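Side-chain contacts in Xcc_ctr_pt (PDB 6NJW), which is the C-terminal Toprim region of a class 2 OLD family nuclease and probably cleaves nucleic acid by a two-metal mechanism: residues L42-L46 and D47-I51; G107-H110 and E111-D114. One frame throughout, in Å; residues are numbered along the deposited sequence.

Overall arrangement
Contacts 1 and 2 illustrate how short connections between regular elements can be shaped by bonds and packing among near neighbours in sequence. They come in series along the chain. Contact 1, residues 42-51, joins helix 29-41 to strand 51-55, an outermost strand of the four-stranded parallel sheet, and belongs to the Toprim domain. Contact 2, residues 107-114, links helices 93-104 and 115-123, the second of which precedes strand 127-130 at the other edge of the same sheet. The centres of contact 1 and contact 2 are about 34 Å apart. Even their nearest atoms are separated by about 24 Å, so they do not touch. Both sit away from the magnesium site of Asp82 and Tyr209.

Contact 1: residues L42-L46 and D47-I51; sequences LNIPL and DMLGI
Pro45 meets Leu49 four residues on: methyl CD1 of Leu49 lies 3.7 Å from ring atom CD of Pro45, the two side chains crossing at a slant. The same methyl reaches CG2 of Ile44 at 4.1 Å. The backbones of the proline and leucine are joined as well, by a bond from Leu49 N to Pro45 O of 2.9 Å, with the donor almost in line with the C=O bond (168°). A second bond, Ile51 N to Leu46 O, measures 2.8 Å, but its donor is tilted 30° from the carbonyl plane. This second bond spans a type I beta turn from Asp47 to Gly50, closed by Gly50 N to Asp47 O and part of the helix-to-strand connection of the Toprim fold that carries the chain from helix 29-41 into strand 51-55. Gly50, the last residue of the turn, has positive phi and leads straight into Ile51. Leu46 is buried with its CG beside its own backbone N (chi1 -65°), and its methyl CD2 rests 4.0 Å from CD1 of Ile51; both residues also touch Ile24 of the neighbouring strand 22-26, while Ile44 packs on Leu214 and Arg218 of helix 208-226. The solvent side is looser. Met48, exposed, lays its CG 3.9 Å from CB of Pro45, crossing it at about a right angle, and then folds at chi2 and chi3 so that the sulfur and CE turn off from the proline.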
# COMPACT_ATOMS: atom_id res chain seq x y z
N LEU A 42 -5.63 12.37 -4.96
CA LEU A 42 -5.37 13.22 -3.79
C LEU A 42 -4.57 14.47 -4.15
O LEU A 42 -4.23 15.26 -3.25
CB LEU A 42 -4.62 12.45 -2.68
CG LEU A 42 -5.44 11.79 -1.55
CD1 LEU A 42 -6.68 11.16 -2.10
CD2 LEU A 42 -4.60 10.74 -0.79
N ASN A 43 -4.26 14.66 -5.44
CA ASN A 43 -3.51 15.83 -5.93
C ASN A 43 -2.10 15.88 -5.36
O ASN A 43 -1.54 16.96 -5.13
CB ASN A 43 -4.27 17.13 -5.64
CG ASN A 43 -5.57 17.21 -6.42
OD1 ASN A 43 -5.61 16.82 -7.59
ND2 ASN A 43 -6.62 17.68 -5.78
N ILE A 44 -1.52 14.71 -5.13
CA ILE A 44 -0.15 14.56 -4.65
C ILE A 44 0.61 13.97 -5.84
O ILE A 44 0.46 12.79 -6.15
CB ILE A 44 -0.09 13.68 -3.39
CG1 ILE A 44 -0.89 14.34 -2.27
CG2 ILE A 44 1.36 13.37 -2.96
CD1 ILE A 44 -0.98 13.52 -1.00
N PRO A 45 1.38 14.78 -6.57
CA PRO A 45 1.93 14.31 -7.85
C PRO A 45 3.30 13.64 -7.71
O PRO A 45 4.35 14.30 -7.75
CB PRO A 45 2.02 15.60 -8.65
CG PRO A 45 2.42 16.61 -7.59
CD PRO A 45 1.67 16.20 -6.33
N LEU A 46 3.30 12.31 -7.56
CA LEU A 46 4.51 11.62 -7.12
C LEU A 46 5.66 11.82 -8.09
O LEU A 46 6.78 12.11 -7.67
CB LEU A 46 4.20 10.13 -6.94
CG LEU A 46 3.20 9.83 -5.81
CD1 LEU A 46 3.00 8.31 -5.69
CD2 LEU A 46 3.62 10.44 -4.50
N ASP A 47 5.39 11.73 -9.39
CA ASP A 47 6.46 11.85 -10.38
C ASP A 47 7.03 13.26 -10.40
O ASP A 47 8.25 13.43 -10.43
CB ASP A 47 5.93 11.49 -11.77
CG ASP A 47 5.45 10.06 -11.84
OD1 ASP A 47 6.04 9.20 -11.15
OD2 ASP A 47 4.48 9.79 -12.59
N MET A 48 6.16 14.27 -10.35
CA MET A 48 6.63 15.65 -10.31
C MET A 48 7.42 15.92 -9.05
O MET A 48 8.41 16.66 -9.08
CB MET A 48 5.43 16.60 -10.42
CG MET A 48 4.50 16.29 -11.56
SD MET A 48 5.19 16.87 -13.10
CE MET A 48 5.20 18.64 -12.85
N LEU A 49 7.05 15.28 -7.94
CA LEU A 49 7.76 15.43 -6.68
C LEU A 49 9.03 14.58 -6.58
O LEU A 49 9.70 14.63 -5.55
CB LEU A 49 6.84 15.07 -5.51
CG LEU A 49 5.71 16.06 -5.17
CD1 LEU A 49 4.62 15.43 -4.28
CD2 LEU A 49 6.27 17.30 -4.54
N GLY A 50 9.35 13.79 -7.59
CA GLY A 50 10.52 12.93 -7.48
C GLY A 50 10.37 11.75 -6.54
O GLY A 50 11.36 11.28 -5.98
N ILE A 51 9.14 11.27 -6.32
CA ILE A 51 8.89 10.14 -5.43
C ILE A 51 8.66 8.89 -6.28
O ILE A 51 7.84 8.91 -7.20
CB ILE A 51 7.69 10.40 -4.51
CG1 ILE A 51 8.01 11.57 -3.59
CG2 ILE A 51 7.37 9.17 -3.66
CD1 ILE A 51 6.81 12.22 -2.96

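Contact 2: residues G107-H110 and E111-D114; sequences GVDH and EELD
His110 and Leu113 close a type I beta turn through a weak backbone bond, Leu113 N to His110 O, long at 3.3 Å though nearly straight (167°). The turn lies in the connection between helices 93-104 and 115-123 and delivers the chain to Asp114, the N-cap of the second helix, whose OD1 accepts a bond from Glu117 N. Leu113, the last residue of the turn, holds its CG 3.7 Å from the carbonyl oxygen of His110, while its side chain also packs against Val118 and Leu121 of the helix it precedes.

His110 is the buried residue here. The imidazole has the carbonyl oxygen of Val108 over one face, offset toward the rim. Both ring nitrogens are engaged with helix 93-104 and its end: ND1 is hydrogen-bonded to Asp102 and NE2 to Glu105, two partners that fix the rotation of the ring.

On the surface, the carboxylate of Asp109 meets the aliphatic stem of Glu111. Asp109 swings its carboxylate away from its own backbone N (chi1 -170°) and alongside the turn, where OD1 comes within 3.5 Å of CG of Glu111; the side chains cross at roughly a right angle, their carboxylate planes 46° apart. Asp109 OD1 and Glu111 OE2 stay 4.8 Å from each other, a spacing that probably eases the repulsion of like charges. Glu111 bends at chi2, and its OE1 forms a salt bridge with Arg95 of helix 93-104. The other oxygen, Glu111 OE2, lies 3.0 Å from the oxygen of a water that can donate to it, though that water has other acceptors within reach; the same water oxygen accepts the backbone N-H of His110, 2.9 Å from its N.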
# COMPACT_ATOMS: atom_id res chain seq x y z
N GLY A 107 20.60 2.48 18.18
CA GLY A 107 20.17 1.16 18.60
C GLY A 107 19.40 1.28 19.90
O GLY A 107 19.97 1.32 20.99
N VAL A 108 18.08 1.36 19.77
CA VAL A 108 17.17 1.41 20.91
C VAL A 108 16.50 0.05 20.99
O VAL A 108 16.26 -0.59 19.95
CB VAL A 108 16.15 2.55 20.75
CG1 VAL A 108 15.09 2.51 21.85
CG2 VAL A 108 16.87 3.89 20.74
N ASP A 109 16.22 -0.41 22.20
CA ASP A 109 15.53 -1.68 22.33
C ASP A 109 14.04 -1.50 22.08
O ASP A 109 13.41 -0.58 22.62
CB ASP A 109 15.75 -2.31 23.70
CG ASP A 109 15.23 -3.74 23.76
OD1 ASP A 109 15.57 -4.52 22.85
OD2 ASP A 109 14.48 -4.07 24.69
N HIS A 110 13.48 -2.39 21.27
CA HIS A 110 12.06 -2.41 20.96
C HIS A 110 11.40 -3.73 21.34
O HIS A 110 10.20 -3.90 21.10
CB HIS A 110 11.86 -2.11 19.46
CG HIS A 110 12.52 -0.84 19.00
ND1 HIS A 110 13.62 -0.83 18.16
CD2 HIS A 110 12.25 0.46 19.26
CE1 HIS A 110 13.99 0.41 17.93
NE2 HIS A 110 13.17 1.22 18.58
N GLU A 111 12.15 -4.66 21.94
CA GLU A 111 11.62 -6.00 22.18
C GLU A 111 10.49 -6.01 23.20
O GLU A 111 9.64 -6.91 23.17
CB GLU A 111 12.74 -6.94 22.66
CG GLU A 111 13.79 -7.22 21.61
CD GLU A 111 13.18 -7.64 20.29
OE1 GLU A 111 12.25 -8.49 20.29
OE2 GLU A 111 13.62 -7.09 19.26
N GLU A 112 10.47 -5.04 24.11
CA GLU A 112 9.50 -5.06 25.20
C GLU A 112 8.19 -4.37 24.84
O GLU A 112 7.32 -4.24 25.71
CB GLU A 112 10.10 -4.44 26.45
CG GLU A 112 11.27 -5.22 27.05
CD GLU A 112 11.00 -6.73 27.16
OE1 GLU A 112 9.92 -7.13 27.67
OE2 GLU A 112 11.89 -7.52 26.75
N LEU A 113 8.00 -3.94 23.60
CA LEU A 113 6.75 -3.30 23.20
C LEU A 113 5.79 -4.34 22.67
O LEU A 113 6.19 -5.30 22.00
CB LEU A 113 7.00 -2.23 22.14
CG LEU A 113 8.07 -1.20 22.50
CD1 LEU A 113 8.27 -0.20 21.37
CD2 LEU A 113 7.68 -0.50 23.78
N ASP A 114 4.50 -4.16 22.97
CA ASP A 114 3.53 -5.04 22.34
C ASP A 114 3.27 -4.57 20.91
O ASP A 114 3.76 -3.52 20.48
CB ASP A 114 2.23 -5.12 23.17
CG ASP A 114 1.50 -3.79 23.30
OD1 ASP A 114 1.60 -2.91 22.40
OD2 ASP A 114 0.78 -3.62 24.31
O HOH W 1 14.75 -4.30 19.47